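PDB 5EX2: peptidyl-prolyl cis-trans isomerase from Hirschia baltica, which probably catalyses the cis-trans isomerisation of peptidyl-prolyl bonds, as a periplasmic member of the cyclophilin family. Local coordinates for residues 129-134 / 145-150. Sequence-based numbering, arbitrary orientation.
Sequences IETRQD and VESWMP. With MG (magnesium ion), chain C.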
ATOM      1  N   ILE A 129      -2.707   7.319  -6.859  1.00  8.69           N
ATOM      2  CA  ILE A 129      -3.972   7.948  -6.536  1.00  8.40           C
ATOM      3  C   ILE A 129      -4.736   8.168  -7.829  1.00  9.02           C
ATOM      4  O   ILE A 129      -4.137   8.528  -8.836  1.00 10.69           O
ATOM      5  CB  ILE A 129      -3.785   9.301  -5.819  1.00  9.90           C
ATOM      6  CG1 ILE A 129      -2.920   9.154  -4.563  1.00 11.09           C
ATOM      7  CG2 ILE A 129      -5.138   9.936  -5.493  1.00 10.43           C
ATOM      8  CD1 ILE A 129      -3.588   8.414  -3.434  1.00 11.08           C
ATOM      9  N   GLU A 130      -6.035   7.891  -7.809  1.00  7.83           N
ATOM     10  CA  GLU A 130      -6.938   8.273  -8.889  1.00  8.74           C
ATOM     11  C   GLU A 130      -7.968   9.219  -8.301  1.00  8.07           C
ATOM     12  O   GLU A 130      -8.350   9.114  -7.142  1.00  8.36           O
ATOM     13  CB  GLU A 130      -7.610   7.051  -9.532  1.00  8.00           C
ATOM     14  CG  GLU A 130      -8.473   7.407 -10.711  1.00 10.31           C
ATOM     15  CD  GLU A 130      -8.929   6.210 -11.503  1.00 11.62           C
ATOM     16  OE1 GLU A 130      -8.907   5.075 -10.976  1.00 12.74           O
ATOM     17  OE2 GLU A 130      -9.310   6.415 -12.660  1.00 15.07           O
ATOM     18  N   THR A 131      -8.416  10.174  -9.103  1.00  8.60           N
ATOM     19  CA  THR A 131      -9.236  11.227  -8.558  1.00  8.69           C
ATOM     20  C   THR A 131     -10.216  11.772  -9.555  1.00  8.35           C
ATOM     21  O   THR A 131      -9.955  11.772 -10.744  1.00  9.97           O
ATOM     22  CB  THR A 131      -8.349  12.372  -8.053  1.00  9.19           C
ATOM     23  OG1 THR A 131      -9.121  13.331  -7.331  1.00  9.03           O
ATOM     24  CG2 THR A 131      -7.564  13.048  -9.178  1.00 11.26           C
ATOM     25  N   ARG A 132     -11.350  12.225  -9.031  1.00  8.46           N
ATOM     26  CA  ARG A 132     -12.218  13.128  -9.765  1.00  8.86           C
ATOM     27  C   ARG A 132     -11.486  14.462  -9.908  1.00  8.91           C
ATOM     28  O   ARG A 132     -10.503  14.732  -9.218  1.00  9.06           O
ATOM     29  CB  ARG A 132     -13.564  13.272  -9.053  1.00  9.18           C
ATOM     30  CG  ARG A 132     -14.256  11.946  -8.794  1.00 11.66           C
ATOM     31  CD  ARG A 132     -14.615  11.223 -10.075  1.00 17.62           C
ATOM     32  NE  ARG A 132     -15.701  11.892 -10.777  1.00 18.07           N
ATOM     33  CZ  ARG A 132     -16.234  11.461 -11.916  1.00 22.06           C
ATOM     34  NH1 ARG A 132     -15.798  10.339 -12.485  1.00 19.75           N
ATOM     35  NH2 ARG A 132     -17.223  12.136 -12.472  1.00 19.84           N
ATOM     36  N   GLN A 133     -11.933  15.290 -10.838  1.00  9.19           N
ATOM     37  CA  GLN A 133     -11.181  16.485 -11.169  1.00  9.26           C
ATOM     38  C   GLN A 133     -11.152  17.503 -10.040  1.00  9.55           C
ATOM     39  O   GLN A 133     -12.162  17.776  -9.399  1.00 10.15           O
ATOM     40  CB  GLN A 133     -11.765  17.115 -12.435  1.00  9.74           C
ATOM     41  CG  GLN A 133     -11.372  16.350 -13.667  1.00 10.01           C
ATOM     42  CD  GLN A 133      -9.899  16.438 -13.987  1.00 11.33           C
ATOM     43  OE1 GLN A 133      -9.158  17.241 -13.394  1.00 14.03           O
ATOM     44  NE2 GLN A 133      -9.462  15.637 -14.938  1.00 13.88           N
ATOM     45  N   ASP A 134      -9.984  18.107  -9.837  1.00  9.42           N
ATOM     46  CA  ASP A 134      -9.772  19.053  -8.748  1.00 10.96           C
ATOM     47  C   ASP A 134     -10.691  20.260  -8.838  1.00 11.84           C
ATOM     48  O   ASP A 134     -11.049  20.847  -7.820  1.00 11.52           O
ATOM     49  CB  ASP A 134      -8.311  19.506  -8.747  1.00 13.19           C
ATOM     50  CG  ASP A 134      -7.361  18.336  -8.739  1.00 16.72           C
ATOM     51  OD1 ASP A 134      -7.015  17.849  -7.653  1.00 25.13           O
ATOM     52  OD2 ASP A 134      -6.971  17.889  -9.836  1.00 37.70           O
ATOM     53  N   VAL A 145     -12.669  16.696  -3.193  1.00  9.40           N
ATOM     54  CA  VAL A 145     -13.065  15.844  -4.301  1.00  9.81           C
ATOM     55  C   VAL A 145     -12.832  14.409  -3.903  1.00  8.87           C
ATOM     56  O   VAL A 145     -12.042  14.129  -2.997  1.00 10.15           O
ATOM     57  CB  VAL A 145     -12.294  16.139  -5.600  1.00  9.81           C
ATOM     58  CG1 VAL A 145     -12.537  17.541  -6.034  1.00 11.27           C
ATOM     59  CG2 VAL A 145     -10.786  15.847  -5.449  1.00 13.56           C
ATOM     60  N   GLU A 146     -13.514  13.503  -4.595  1.00  9.50           N
ATOM     61  CA  GLU A 146     -13.359  12.090  -4.334  1.00 10.75           C
ATOM     62  C   GLU A 146     -12.068  11.556  -4.951  1.00  9.14           C
ATOM     63  O   GLU A 146     -11.780  11.783  -6.128  1.00 10.14           O
ATOM     64  CB  GLU A 146     -14.568  11.340  -4.881  1.00  9.83           C
ATOM     65  CG  GLU A 146     -14.581   9.873  -4.538  1.00 11.18           C
ATOM     66  CD  GLU A 146     -15.874   9.217  -4.897  1.00 15.48           C
ATOM     67  OE1 GLU A 146     -16.870   9.460  -4.190  1.00 17.23           O
ATOM     68  OE2 GLU A 146     -15.876   8.436  -5.864  1.00 17.32           O
ATOM     69  N   SER A 147     -11.292  10.844  -4.140  1.00  9.54           N
ATOM     70  CA  SER A 147     -10.072  10.201  -4.615  1.00  7.60           C
ATOM     71  C   SER A 147      -9.959   8.807  -4.021  1.00  8.69           C
ATOM     72  O   SER A 147     -10.646   8.489  -3.069  1.00  9.27           O
ATOM     73  CB  SER A 147      -8.850  11.025  -4.250  1.00  8.61           C
ATOM     74  OG  SER A 147      -8.969  12.359  -4.753  1.00  9.02           O
ATOM     75  N   TRP A 148      -9.104   7.981  -4.601  1.00  8.95           N
ATOM     76  CA  TRP A 148      -8.898   6.638  -4.071  1.00  8.57           C
ATOM     77  C   TRP A 148      -7.512   6.147  -4.452  1.00  9.16           C
ATOM     78  O   TRP A 148      -6.871   6.717  -5.325  1.00  8.70           O
ATOM     79  CB  TRP A 148      -9.995   5.685  -4.574  1.00  8.97           C
ATOM     80  CG  TRP A 148     -10.194   5.651  -6.070  1.00  9.89           C
ATOM     81  CD1 TRP A 148      -9.699   4.711  -6.938  1.00  8.97           C
ATOM     82  CD2 TRP A 148     -10.968   6.570  -6.869  1.00  9.91           C
ATOM     83  NE1 TRP A 148     -10.117   4.994  -8.214  1.00 10.24           N
ATOM     84  CE2 TRP A 148     -10.875   6.135  -8.202  1.00 10.75           C
ATOM     85  CE3 TRP A 148     -11.712   7.721  -6.585  1.00 10.75           C
ATOM     86  CZ2 TRP A 148     -11.505   6.805  -9.249  1.00 14.71           C
ATOM     87  CZ3 TRP A 148     -12.329   8.394  -7.634  1.00 12.23           C
ATOM     88  CH2 TRP A 148     -12.220   7.930  -8.943  1.00 13.75           C
ATOM     89  N   MET A 149      -7.035   5.107  -3.772  1.00  7.77           N
ATOM     90  CA  MET A 149      -5.780   4.498  -4.133  1.00  8.50           C
ATOM     91  C   MET A 149      -6.085   3.280  -4.976  1.00 11.49           C
ATOM     92  O   MET A 149      -6.550   2.260  -4.444  1.00  8.51           O
ATOM     93  CB  MET A 149      -4.974   4.112  -2.897  1.00  8.45           C
ATOM     94  CG  MET A 149      -3.705   3.363  -3.236  1.00  9.31           C
ATOM     95  SD  MET A 149      -2.474   3.427  -1.918  1.00 11.13           S
ATOM     96  CE  MET A 149      -3.283   2.521  -0.614  1.00 11.17           C
ATOM     97  N   PRO A 150      -5.835   3.372  -6.283  1.00  7.72           N
ATOM     98  CA  PRO A 150      -6.200   2.251  -7.152  1.00  8.92           C
ATOM     99  C   PRO A 150      -5.365   1.022  -6.887  1.00  8.31           C
ATOM    100  O   PRO A 150      -4.264   1.126  -6.357  1.00  8.67           O
ATOM    101  CB  PRO A 150      -5.927   2.798  -8.549  1.00  7.73           C
ATOM    102  CG  PRO A 150      -4.882   3.816  -8.352  1.00 12.60           C
ATOM    103  CD  PRO A 150      -5.231   4.474  -7.049  1.00 10.35           C
TER
HETATM  104 MG    MG C 301      -8.037  19.290 -13.827  1.00 10.48          MG
HETATM  105  O   HOH W   1      -9.264  19.258 -15.809  1.00 16.11           O
HETATM  106  O   HOH W   2      -6.550  20.673 -14.897  1.00 24.66           O
HETATM  107  O   HOH W   3      -6.737  19.199 -11.742  1.00 20.77           O
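Strands 127-132 and 145-148 run antiparallel within a small sheet separate from the cyclophilin barrel, and Glu130 and Trp148 form a hydrogen-bonded pair on it, each N donating to the other's O at 2.9 Å. The Glu130 side chain, with CG anti to the backbone N (chi1 -176°), runs extended alongside the indole. Its CB sits over the face of the five-membered ring in a CH-pi contact, 3.9 Å from the centroid. CG then passes 3.4 Å from Trp148 CZ2, and CD follows close to the same atom. At the tip, OE1 takes a weak, bent bond from Trp148 NE1 (130° at the hydrogen) and a salt bridge from Arg179, while OE2 accepts from Gln119 NE2. An alanine in place of Trp148 would remove the indole from beside CB and CG along with the weak NE1 bond, and would probably leave the Glu130 chain less well packed, its carboxylate held by Arg179 and Gln119. On the face bearing Thr131 and Ser147, Ser147 OG donates to Thr131 OG1 at 2.8 Å, and Thr131 OG1 in turn donates to a lone pair of Arg132 O. Further along, Gln133 OE1 binds magnesium with Gln115 and Glu135. The carboxylate of Glu130 thus has both oxygens engaged, and Arg179 would be expected to favour its ionised form.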